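Long-range contacts in STING-associated CdnE c-di-GMP synthase (Flavobacteriaceae, PDB 6WT8), which synthesises the cyclic dinucleotide c-di-GMP, probably from GTP and probably as the signal for an associated bacterial STING receptor in CBASS defence: residues A[256-261]-A[281-285]; A[51-55]-A[298-302]; A[309-313]-A[343-347]; A[241-245]-A[286-290]. The contacts are given in a common frame with arbitrary orientation. Residue numbers count along the deposited sequence, not the author numbering.

In the fold
The four contacts illustrate how the chemistry of helix packing changes with burial. All lie among helices that, apart from helix 46-56, follow the mixed sheet in the chain, consistent with the helical half of a CD-NTase. Interactions 1, 2 and 3 are buried and largely apolar. Interaction 4, only partly buried, relies on a lysine, a tyrosine and bound water. Helix 278-287 serves interactions 1 and 4, and helix 300-314 serves interactions 2 and 3. I284 ties interaction 1 to interaction 3 by packing on L309, I312 and I343, whereas R258 NE reaches M55 O of interaction 2 in a probable hydrogen bond (2.8 Å). Interactions 2 and 3 do not touch, with centres about 17 Å apart.

Interaction 1 (A[256-261]-A[281-285]); sequences MIRFLK and INAIC
C285 lays its side chain over the flank of helix 253-266 formed by M256, I257 and L260. Its SG (chi1 m) approaches M256 CB at 4.1 Å and L260 CD1 at 3.9 Å, while C285 CB meets I257 CG1 at 3.7 Å. Both segments are regular alpha-helix. Their axes approach to 9.4 Å and cross at 133°, so the chains run in roughly opposing senses, with I257 and N282 the nearest pair (CA to CA 6.1 Å). One turn before C285, I281 (mt) points toward the partner: its CG2 lies 3.9 Å from L260 CB and its CD1 3.9 Å from K261 CG. Rows of residues four apart, I281-C285 against M256-L260 and I257-K261, thus mesh in the manner of ridges-into-grooves packing. At the border, N282 OD1 touches I257 CG2 at 3.4 Å and accepts a hydrogen bond from water 1 (2.7 Å to OD1), which itself accepts one from K261 NZ (2.7 Å). K261 NZ also bonds T97 O. Beyond the interface, L260 and the selenomethionine M256 continue onto L305 of helix 300-314. With no direct hydrogen bond between the segments, cohesion here comes from apolar fit, and polarity is confined to a water-bridged margin.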
loop_
_atom_site.group_PDB
_atom_site.type_symbol
_atom_site.label_atom_id
_atom_site.label_comp_id
_atom_site.label_asym_id
_atom_site.label_seq_id
_atom_site.Cartn_x
_atom_site.Cartn_y
_atom_site.Cartn_z
HETATM N N MSE A 256 5.102 -2.469 12.021
HETATM C CA MSE A 256 4.010 -3.427 12.338
HETATM C C MSE A 256 3.440 -4.016 11.051
HETATM O O MSE A 256 3.153 -5.239 10.987
HETATM C CB MSE A 256 2.870 -2.792 13.154
HETATM C CG MSE A 256 3.388 -2.493 14.532
HETATM SE SE MSE A 256 1.885 -1.992 15.783
HETATM C CE MSE A 256 0.913 -0.687 14.599
ATOM N N ILE A 257 3.278 -3.188 10.013
ATOM C CA ILE A 257 2.706 -3.706 8.764
ATOM C C ILE A 257 3.618 -4.779 8.174
ATOM O O ILE A 257 3.162 -5.870 7.750
ATOM C CB ILE A 257 2.513 -2.542 7.790
ATOM C CG1 ILE A 257 1.300 -1.726 8.269
ATOM C CG2 ILE A 257 2.243 -3.078 6.328
ATOM C CD1 ILE A 257 1.109 -0.390 7.543
ATOM N N ARG A 258 4.926 -4.454 8.064
ATOM C CA ARG A 258 5.855 -5.408 7.447
ATOM C C ARG A 258 5.945 -6.677 8.280
ATOM O O ARG A 258 6.066 -7.768 7.728
ATOM C CB ARG A 258 7.229 -4.738 7.271
ATOM C CG ARG A 258 7.152 -3.621 6.207
ATOM C CD ARG A 258 8.545 -3.089 5.820
ATOM N NE ARG A 258 9.103 -2.424 6.979
ATOM C CZ ARG A 258 9.302 -1.110 7.144
ATOM N NH1 ARG A 258 9.108 -0.133 6.232
ATOM N NH2 ARG A 258 9.768 -0.728 8.301
ATOM N N PHE A 259 5.944 -6.541 9.616
ATOM C CA PHE A 259 5.964 -7.725 10.478
ATOM C C PHE A 259 4.779 -8.617 10.197
ATOM O O PHE A 259 4.949 -9.812 9.972
ATOM C CB PHE A 259 5.958 -7.268 11.940
ATOM C CG PHE A 259 5.923 -8.376 12.947
ATOM C CD1 PHE A 259 6.969 -9.232 13.078
ATOM C CD2 PHE A 259 4.897 -8.462 13.818
ATOM C CE1 PHE A 259 6.945 -10.278 14.039
ATOM C CE2 PHE A 259 4.866 -9.479 14.775
ATOM C CZ PHE A 259 5.916 -10.360 14.902
ATOM N N LEU A 260 3.557 -8.057 10.188
ATOM C CA LEU A 260 2.395 -8.944 9.980
ATOM C C LEU A 260 2.421 -9.576 8.587
ATOM O O LEU A 260 2.015 -10.730 8.405
ATOM C CB LEU A 260 1.074 -8.178 10.176
ATOM C CG LEU A 260 0.510 -7.920 11.552
ATOM C CD1 LEU A 260 -0.996 -7.523 11.333
ATOM C CD2 LEU A 260 0.614 -9.157 12.456
ATOM N N LYS A 261 2.871 -8.822 7.565
ATOM C CA LYS A 261 2.987 -9.394 6.218
ATOM C C LYS A 261 3.960 -10.563 6.206
ATOM O O LYS A 261 3.684 -11.602 5.587
ATOM C CB LYS A 261 3.427 -8.319 5.224
ATOM C CG LYS A 261 2.342 -7.328 4.847
ATOM C CD LYS A 261 2.921 -6.418 3.760
ATOM C CE LYS A 261 2.002 -5.347 3.369
ATOM N NZ LYS A 261 2.605 -4.773 2.081
ATOM N N ILE A 281 -4.159 -5.878 5.893
ATOM C CA ILE A 281 -3.132 -5.716 6.927
ATOM C C ILE A 281 -2.853 -4.241 7.156
ATOM O O ILE A 281 -2.759 -3.780 8.313
ATOM C CB ILE A 281 -1.845 -6.470 6.518
ATOM C CG1 ILE A 281 -2.116 -7.950 6.701
ATOM C CG2 ILE A 281 -0.680 -6.062 7.449
ATOM C CD1 ILE A 281 -1.000 -8.858 6.173
ATOM N N ASN A 282 -2.770 -3.472 6.066
ATOM C CA ASN A 282 -2.556 -2.027 6.208
ATOM C C ASN A 282 -3.656 -1.433 7.069
ATOM O O ASN A 282 -3.395 -0.628 7.964
ATOM C CB ASN A 282 -2.592 -1.327 4.850
ATOM C CG ASN A 282 -1.408 -1.637 3.954
ATOM O OD1 ASN A 282 -0.374 -2.112 4.400
ATOM N ND2 ASN A 282 -1.581 -1.364 2.636
ATOM N N ALA A 283 -4.916 -1.768 6.743
ATOM C CA ALA A 283 -6.066 -1.189 7.449
ATOM C C ALA A 283 -6.106 -1.598 8.923
ATOM O O ALA A 283 -6.410 -0.773 9.794
ATOM C CB ALA A 283 -7.373 -1.621 6.745
ATOM N N ILE A 284 -5.785 -2.859 9.225
ATOM C CA ILE A 284 -5.817 -3.306 10.624
ATOM C C ILE A 284 -4.775 -2.516 11.414
ATOM O O ILE A 284 -5.017 -2.055 12.554
ATOM C CB ILE A 284 -5.559 -4.819 10.697
ATOM C CG1 ILE A 284 -6.786 -5.546 10.122
ATOM C CG2 ILE A 284 -5.186 -5.243 12.152
ATOM C CD1 ILE A 284 -6.516 -7.080 9.826
ATOM N N CYS A 285 -3.564 -2.391 10.849
ATOM C CA CYS A 285 -2.511 -1.678 11.600
ATOM C C CYS A 285 -2.804 -0.195 11.711
ATOM O O CYS A 285 -2.571 0.410 12.767
ATOM C CB CYS A 285 -1.151 -1.921 10.969
ATOM S SG CYS A 285 -0.598 -3.645 11.093
HETATM O O HOH W 1 1.406 -2.330 2.320
#

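Interaction 2 (A[51-55]-A[298-302]); sequences IKESM and YLDLV
Two side chains, Y298 and the selenomethionine M55, cover much of the surface where helix 46-56 meets residues 298-302, at the approach to helix 300-314. Residues 51-55 are alpha-helical, with M55 N bonded to I51 O at 2.9 Å; in 298-302 the turn is tighter, with L301 N to Y298 O at 3.1 Å and V302 N to L299 O at 3.2 Å. The closest backbone pairs are I51 with L299 and K52 with Y298 (CA to CA 7.6 and 7.9 Å). Y298 takes chi1 p (75°) and chi2 near -83°, setting its ring beside I51 and K52: I51 CG2 lies at the ring edge, 4.0 Å from Y298 CD2, and K52 CG is 3.4 Å from Y298 CE2. M55 is extended beyond chi1 (mtt), carrying SE to 3.8 Å from Y298 CB and 5.3 Å from the Y298 ring centroid, an oblique Met-aromatic contact, and CE to 4.1 Å from L301 CB. I51 (mt) sends CD1 to L299 CD2 (3.7 Å) and V302 CG2 (4.1 Å); L299 is mt and V302 t. The polar ends look elsewhere, Y298 OH to S48 OG and K52 NZ to E43 O. F259 touches both I51 and V302, placing the contact within the helical packing. Without a hydrogen bond between the segments, this junction depends on apolar fit among aliphatic, aromatic and methionine-type side chains.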
loop_
_atom_site.group_PDB
_atom_site.type_symbol
_atom_site.label_atom_id
_atom_site.label_comp_id
_atom_site.label_asym_id
_atom_site.label_seq_id
_atom_site.Cartn_x
_atom_site.Cartn_y
_atom_site.Cartn_z
ATOM N N ILE A 51 11.988 -11.150 14.515
ATOM C CA ILE A 51 11.069 -9.998 14.605
ATOM C C ILE A 51 11.697 -8.749 13.980
ATOM O O ILE A 51 11.055 -8.037 13.172
ATOM C CB ILE A 51 10.692 -9.750 16.070
ATOM C CG1 ILE A 51 9.888 -10.925 16.621
ATOM C CG2 ILE A 51 9.938 -8.413 16.215
ATOM C CD1 ILE A 51 9.805 -10.926 18.146
ATOM N N LYS A 52 12.966 -8.484 14.315
ATOM C CA LYS A 52 13.629 -7.273 13.797
ATOM C C LYS A 52 13.680 -7.279 12.284
ATOM O O LYS A 52 13.407 -6.255 11.627
ATOM C CB LYS A 52 15.069 -7.168 14.338
ATOM C CG LYS A 52 15.106 -6.687 15.728
ATOM C CD LYS A 52 16.573 -6.387 16.158
ATOM C CE LYS A 52 17.442 -7.627 16.140
ATOM N NZ LYS A 52 18.827 -7.370 16.810
ATOM N N GLU A 53 14.110 -8.402 11.702
ATOM C CA GLU A 53 14.310 -8.427 10.262
ATOM C C GLU A 53 12.975 -8.458 9.539
ATOM O O GLU A 53 12.864 -7.911 8.432
ATOM C CB GLU A 53 15.224 -9.608 9.922
ATOM C CG GLU A 53 16.610 -9.289 10.566
ATOM C CD GLU A 53 17.748 -10.184 10.131
ATOM O OE1 GLU A 53 17.506 -11.089 9.305
ATOM O OE2 GLU A 53 18.896 -9.980 10.653
ATOM N N SER A 54 11.948 -9.019 10.189
ATOM C CA SER A 54 10.602 -8.974 9.627
ATOM C C SER A 54 10.022 -7.557 9.663
ATOM O O SER A 54 9.246 -7.186 8.776
ATOM C CB SER A 54 9.670 -9.899 10.393
ATOM O OG SER A 54 9.979 -11.258 10.137
HETATM N N MSE A 55 10.362 -6.769 10.668
HETATM C CA MSE A 55 9.898 -5.398 10.803
HETATM C C MSE A 55 10.637 -4.475 9.843
HETATM O O MSE A 55 10.039 -3.524 9.349
HETATM C CB MSE A 55 10.067 -4.889 12.243
HETATM C CG MSE A 55 8.993 -5.473 13.124
HETATM SE SE MSE A 55 9.207 -4.677 14.910
HETATM C CE MSE A 55 7.724 -5.499 15.597
ATOM N N TYR A 298 10.211 -2.076 20.217
ATOM C CA TYR A 298 9.696 -2.895 19.102
ATOM C C TYR A 298 9.180 -4.272 19.539
ATOM O O TYR A 298 8.193 -4.743 18.968
ATOM C CB TYR A 298 10.758 -3.034 17.994
ATOM C CG TYR A 298 11.902 -3.984 18.299
ATOM C CD1 TYR A 298 13.016 -3.573 19.062
ATOM C CD2 TYR A 298 11.843 -5.321 17.908
ATOM C CE1 TYR A 298 14.038 -4.474 19.382
ATOM C CE2 TYR A 298 12.853 -6.221 18.235
ATOM C CZ TYR A 298 13.943 -5.803 18.952
ATOM O OH TYR A 298 14.947 -6.697 19.293
ATOM N N LEU A 299 9.781 -4.899 20.562
ATOM C CA LEU A 299 9.291 -6.224 20.975
ATOM C C LEU A 299 7.896 -6.108 21.564
ATOM O O LEU A 299 7.092 -7.030 21.433
ATOM C CB LEU A 299 10.244 -6.883 21.992
ATOM C CG LEU A 299 11.614 -7.324 21.398
ATOM C CD1 LEU A 299 12.496 -7.796 22.500
ATOM C CD2 LEU A 299 11.463 -8.449 20.367
ATOM N N ASP A 300 7.605 -4.996 22.244
ATOM C CA ASP A 300 6.288 -4.852 22.843
ATOM C C ASP A 300 5.216 -4.615 21.789
ATOM O O ASP A 300 4.033 -4.798 22.097
ATOM C CB ASP A 300 6.296 -3.704 23.867
ATOM C CG ASP A 300 7.169 -4.022 25.103
ATOM O OD1 ASP A 300 7.512 -5.191 25.325
ATOM O OD2 ASP A 300 7.531 -3.105 25.881
ATOM N N LEU A 301 5.589 -4.248 20.550
ATOM C CA LEU A 301 4.597 -4.139 19.489
ATOM C C LEU A 301 3.977 -5.472 19.147
ATOM O O LEU A 301 2.857 -5.500 18.590
ATOM C CB LEU A 301 5.202 -3.547 18.211
ATOM C CG LEU A 301 5.765 -2.145 18.386
ATOM C CD1 LEU A 301 6.458 -1.687 17.089
ATOM C CD2 LEU A 301 4.690 -1.136 18.794
ATOM N N VAL A 302 4.685 -6.591 19.399
ATOM C CA VAL A 302 4.105 -7.891 19.064
ATOM C C VAL A 302 2.876 -8.118 19.915
ATOM O O VAL A 302 1.860 -8.609 19.427
ATOM C CB VAL A 302 5.129 -9.016 19.256
ATOM C CG1 VAL A 302 4.531 -10.384 18.835
ATOM C CG2 VAL A 302 6.375 -8.708 18.438
#

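Interaction 3 (A[309-313]-A[343-347]); sequences LTNII and IEFLS
Three aliphatic residues, L309, I313 and I343, each lose about 71 Å² of surface where helix 300-314 packs on the long C-terminal helix 336-360. Both segments are alpha-helical, close to antiparallel (147° between their directions, signed crossing -147°), with axes 9.7 Å apart; L309 faces S347 (CA to CA 6.1 Å) and I313 faces E344 (7.2 Å between CA atoms). I343 adopts the mm rotamer, and its CG2 lies between the two residues opposite, 3.9 Å from L309 CB and 3.8 Å from I313 CG1. L309 (mt) extends the other way along the partner, its CD1 reaching L346 CB at 3.8 Å and S347 N at 3.9 Å. I313 (mt) places CD1 3.8 Å from both E344 CG and S347 OG, using the aliphatic part of the glutamate. The p rotamer of S347 turns OG back to donate to E344 O (2.8 Å), one turn earlier in its own helix. I284 of helix 278-287 packs against L309, I312 and I343, joining a third helix to the pair, as in a helical bundle. Because the serine hydroxyl satisfies itself within its helix, it can sit at an otherwise hydrophobic interface, where close apolar packing does the joining.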
loop_
_atom_site.group_PDB
_atom_site.type_symbol
_atom_site.label_atom_id
_atom_site.label_comp_id
_atom_site.label_asym_id
_atom_site.label_seq_id
_atom_site.Cartn_x
_atom_site.Cartn_y
_atom_site.Cartn_z
ATOM N N LEU A 309 -5.570 -8.203 17.133
ATOM C CA LEU A 309 -6.231 -9.318 16.437
ATOM C C LEU A 309 -7.205 -10.043 17.341
ATOM O O LEU A 309 -8.297 -10.399 16.885
ATOM C CB LEU A 309 -5.207 -10.297 15.890
ATOM C CG LEU A 309 -4.205 -9.693 14.895
ATOM C CD1 LEU A 309 -3.399 -10.814 14.267
ATOM C CD2 LEU A 309 -4.836 -8.906 13.808
ATOM N N THR A 310 -6.855 -10.234 18.627
ATOM C CA THR A 310 -7.779 -10.844 19.581
ATOM C C THR A 310 -9.075 -10.054 19.695
ATOM O O THR A 310 -10.174 -10.646 19.729
ATOM C CB THR A 310 -7.045 -10.948 20.932
ATOM O OG1 THR A 310 -5.995 -11.885 20.716
ATOM C CG2 THR A 310 -8.008 -11.421 22.011
ATOM N N ASN A 311 -8.983 -8.723 19.720
ATOM C CA ASN A 311 -10.174 -7.873 19.803
ATOM C C ASN A 311 -10.998 -7.970 18.538
ATOM O O ASN A 311 -12.237 -7.990 18.592
ATOM C CB ASN A 311 -9.774 -6.404 20.002
ATOM C CG ASN A 311 -9.178 -6.126 21.396
ATOM O OD1 ASN A 311 -9.304 -6.933 22.315
ATOM N ND2 ASN A 311 -8.531 -4.974 21.541
ATOM N N ILE A 312 -10.331 -8.056 17.387
ATOM C CA ILE A 312 -11.086 -8.245 16.139
ATOM C C ILE A 312 -11.869 -9.549 16.147
ATOM O O ILE A 312 -13.016 -9.591 15.663
ATOM C CB ILE A 312 -10.139 -8.161 14.932
ATOM C CG1 ILE A 312 -9.720 -6.700 14.792
ATOM C CG2 ILE A 312 -10.785 -8.764 13.614
ATOM C CD1 ILE A 312 -8.560 -6.571 13.796
ATOM N N ILE A 313 -11.242 -10.644 16.604
ATOM C CA ILE A 313 -11.911 -11.948 16.640
ATOM C C ILE A 313 -13.078 -11.923 17.617
ATOM O O ILE A 313 -14.146 -12.504 17.336
ATOM C CB ILE A 313 -10.883 -13.038 16.995
ATOM C CG1 ILE A 313 -9.865 -13.208 15.867
ATOM C CG2 ILE A 313 -11.557 -14.383 17.336
ATOM C CD1 ILE A 313 -8.559 -13.848 16.424
ATOM N N ILE A 343 -7.149 -14.363 10.326
ATOM C CA ILE A 343 -6.783 -13.575 11.515
ATOM C C ILE A 343 -6.491 -14.515 12.679
ATOM O O ILE A 343 -5.548 -14.294 13.447
ATOM C CB ILE A 343 -7.903 -12.576 11.879
ATOM C CG1 ILE A 343 -8.176 -11.634 10.696
ATOM C CG2 ILE A 343 -7.578 -11.780 13.173
ATOM C CD1 ILE A 343 -6.975 -10.802 10.307
ATOM N N GLU A 344 -7.330 -15.563 12.869
ATOM C CA GLU A 344 -7.071 -16.520 13.958
ATOM C C GLU A 344 -5.708 -17.221 13.791
ATOM O O GLU A 344 -4.969 -17.387 14.772
ATOM C CB GLU A 344 -8.188 -17.568 14.041
ATOM C CG GLU A 344 -9.503 -16.989 14.506
ATOM C CD GLU A 344 -10.701 -17.933 14.349
ATOM O OE1 GLU A 344 -10.506 -19.167 14.204
ATOM O OE2 GLU A 344 -11.839 -17.421 14.350
ATOM N N PHE A 345 -5.352 -17.673 12.582
ATOM C CA PHE A 345 -4.026 -18.277 12.407
ATOM C C PHE A 345 -2.929 -17.265 12.660
ATOM O O PHE A 345 -1.880 -17.607 13.252
ATOM C CB PHE A 345 -3.919 -18.879 10.990
ATOM C CG PHE A 345 -4.614 -20.209 10.848
ATOM C CD1 PHE A 345 -4.333 -21.239 11.737
ATOM C CD2 PHE A 345 -5.527 -20.420 9.823
ATOM C CE1 PHE A 345 -4.944 -22.492 11.547
ATOM C CE2 PHE A 345 -6.125 -21.679 9.653
ATOM C CZ PHE A 345 -5.858 -22.679 10.535
ATOM N N LEU A 346 -3.120 -16.017 12.234
ATOM C CA LEU A 346 -2.091 -15.002 12.528
ATOM C C LEU A 346 -1.965 -14.778 14.027
ATOM O O LEU A 346 -0.849 -14.645 14.543
ATOM C CB LEU A 346 -2.448 -13.668 11.866
ATOM C CG LEU A 346 -2.337 -13.629 10.363
ATOM C CD1 LEU A 346 -2.780 -12.229 9.910
ATOM C CD2 LEU A 346 -0.905 -13.879 9.877
ATOM N N SER A 347 -3.086 -14.718 14.748
ATOM C CA SER A 347 -3.003 -14.497 16.185
ATOM C C SER A 347 -2.318 -15.669 16.875
ATOM O O SER A 347 -1.559 -15.452 17.840
ATOM C CB SER A 347 -4.396 -14.229 16.727
ATOM O OG SER A 347 -5.119 -15.426 16.792
#

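Interaction 4 (A[241-245]-A[286-290]); sequences RINVK and YNIDV
This is a partly buried contact of mixed character in which helix 235-248 meets the C-terminal end of helix 278-287 and the loop that follows. Segment 241-245 is alpha-helical, with K245 N bonded to R241 O (2.9 Å); Y286 lies in the last turn of helix 278-287, and I288 and D289 are extended. I242 and Y286 are the nearest backbone pair (CA to CA 7.1 Å). Y286 (chi1 t, chi2 86°) has its CA-to-CB bond toward the partner helix, and K245 lies across one face of its ring. K245 CE stands 4.0 Å from the Y286 ring centroid in a CH-pi contact, and K245 NZ is 4.8 Å from that centroid, only 3° off the normal, a cation-pi geometry. K245 is trans at chi1 and chi2, then leaves the staggered wells at chi3 (-98°) and chi4 (-133°), bringing NZ to donate to Y286 O at 2.8 Å. Nearer its backbone, K245 CG touches V290 CG1 at 4.0 Å. Water 2 bridges R241 O (3.0 Å) and Y286 OH (2.8 Å); water 3 accepts from K245 NZ (3.1 Å) and V290 N (2.9 Å). The R241 guanidinium instead bonds V325 O. A lysine drawn over a tyrosine face is a cation-pi motif, here joining a helix to a helix end.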
loop_
_atom_site.group_PDB
_atom_site.type_symbol
_atom_site.label_atom_id
_atom_site.label_comp_id
_atom_site.label_asym_id
_atom_site.label_seq_id
_atom_site.Cartn_x
_atom_site.Cartn_y
_atom_site.Cartn_z
ATOM N N ARG A 241 -1.747 8.410 3.528
ATOM C CA ARG A 241 -2.192 8.223 4.908
ATOM C C ARG A 241 -1.246 7.298 5.682
ATOM O O ARG A 241 -0.994 7.548 6.869
ATOM C CB ARG A 241 -3.629 7.695 4.923
ATOM C CG ARG A 241 -4.661 8.796 4.649
ATOM C CD ARG A 241 -6.071 8.163 4.626
ATOM N NE ARG A 241 -7.004 9.306 4.484
ATOM C CZ ARG A 241 -8.325 9.171 4.340
ATOM N NH1 ARG A 241 -8.916 7.970 4.291
ATOM N NH2 ARG A 241 -9.068 10.287 4.244
ATOM N N ILE A 242 -0.755 6.215 5.038
ATOM C CA ILE A 242 0.220 5.352 5.714
ATOM C C ILE A 242 1.499 6.130 6.016
ATOM O O ILE A 242 2.061 6.032 7.126
ATOM C CB ILE A 242 0.470 4.091 4.880
ATOM C CG1 ILE A 242 -0.797 3.226 4.982
ATOM C CG2 ILE A 242 1.696 3.342 5.393
ATOM C CD1 ILE A 242 -0.792 2.125 3.860
ATOM N N ASN A 243 1.978 6.921 5.052
ATOM C CA ASN A 243 3.211 7.675 5.302
ATOM C C ASN A 243 3.025 8.686 6.429
ATOM O O ASN A 243 3.889 8.830 7.321
ATOM C CB ASN A 243 3.676 8.332 4.005
ATOM C CG ASN A 243 4.329 7.331 3.057
ATOM O OD1 ASN A 243 4.751 6.238 3.474
ATOM N ND2 ASN A 243 4.394 7.682 1.755
ATOM N N VAL A 244 1.873 9.366 6.456
ATOM C CA VAL A 244 1.623 10.351 7.510
ATOM C C VAL A 244 1.466 9.685 8.864
ATOM O O VAL A 244 2.052 10.125 9.863
ATOM C CB VAL A 244 0.369 11.165 7.153
ATOM C CG1 VAL A 244 -0.137 11.844 8.370
ATOM C CG2 VAL A 244 0.722 12.095 6.102
ATOM N N LYS A 245 0.671 8.598 8.947
ATOM C CA LYS A 245 0.498 8.009 10.246
ATOM C C LYS A 245 1.770 7.314 10.744
ATOM O O LYS A 245 1.996 7.259 11.955
ATOM C CB LYS A 245 -0.720 7.068 10.227
ATOM C CG LYS A 245 -1.063 6.710 11.657
ATOM C CD LYS A 245 -2.259 5.827 11.839
ATOM C CE LYS A 245 -3.526 6.527 12.175
ATOM N NZ LYS A 245 -4.104 5.711 13.351
ATOM N N TYR A 286 -3.320 0.398 10.640
ATOM C CA TYR A 286 -3.612 1.822 10.601
ATOM C C TYR A 286 -4.701 2.167 11.602
ATOM O O TYR A 286 -4.783 3.312 12.078
ATOM C CB TYR A 286 -4.029 2.169 9.153
ATOM C CG TYR A 286 -4.321 3.622 8.896
ATOM C CD1 TYR A 286 -3.330 4.492 8.574
ATOM C CD2 TYR A 286 -5.621 4.091 8.964
ATOM C CE1 TYR A 286 -3.630 5.828 8.324
ATOM C CE2 TYR A 286 -5.935 5.435 8.715
ATOM C CZ TYR A 286 -4.906 6.291 8.409
ATOM O OH TYR A 286 -5.177 7.617 8.158
ATOM N N ASN A 287 -5.594 1.209 11.891
ATOM C CA ASN A 287 -6.706 1.527 12.765
ATOM C C ASN A 287 -6.293 1.534 14.251
ATOM O O ASN A 287 -7.063 2.020 15.092
ATOM C CB ASN A 287 -7.832 0.531 12.450
ATOM C CG ASN A 287 -9.034 0.681 13.354
ATOM O OD1 ASN A 287 -9.322 -0.219 14.144
ATOM N ND2 ASN A 287 -9.675 1.791 13.270
ATOM N N ILE A 288 -5.103 1.016 14.594
ATOM C CA ILE A 288 -4.680 0.996 15.992
ATOM C C ILE A 288 -4.414 2.430 16.453
ATOM O O ILE A 288 -3.805 3.232 15.739
ATOM C CB ILE A 288 -3.439 0.085 16.163
ATOM C CG1 ILE A 288 -3.804 -1.366 15.806
ATOM C CG2 ILE A 288 -2.915 0.095 17.612
ATOM C CD1 ILE A 288 -2.644 -2.368 15.775
ATOM N N ASP A 289 -4.853 2.754 17.674
ATOM C CA ASP A 289 -4.694 4.101 18.216
ATOM C C ASP A 289 -3.216 4.345 18.459
ATOM O O ASP A 289 -2.599 3.580 19.204
ATOM C CB ASP A 289 -5.488 4.199 19.528
ATOM C CG ASP A 289 -5.334 5.559 20.257
ATOM O OD1 ASP A 289 -4.524 6.466 19.895
ATOM O OD2 ASP A 289 -6.071 5.709 21.264
ATOM N N VAL A 290 -2.639 5.403 17.844
ATOM C CA VAL A 290 -1.192 5.586 17.961
ATOM C C VAL A 290 -0.750 5.754 19.400
ATOM O O VAL A 290 0.391 5.414 19.735
ATOM C CB VAL A 290 -0.644 6.775 17.153
ATOM C CG1 VAL A 290 -0.678 6.475 15.672
ATOM C CG2 VAL A 290 -1.337 8.117 17.557
HETATM O O HOH W 2 -2.988 9.356 8.209
HETATM O O HOH W 3 -4.417 6.961 16.207
#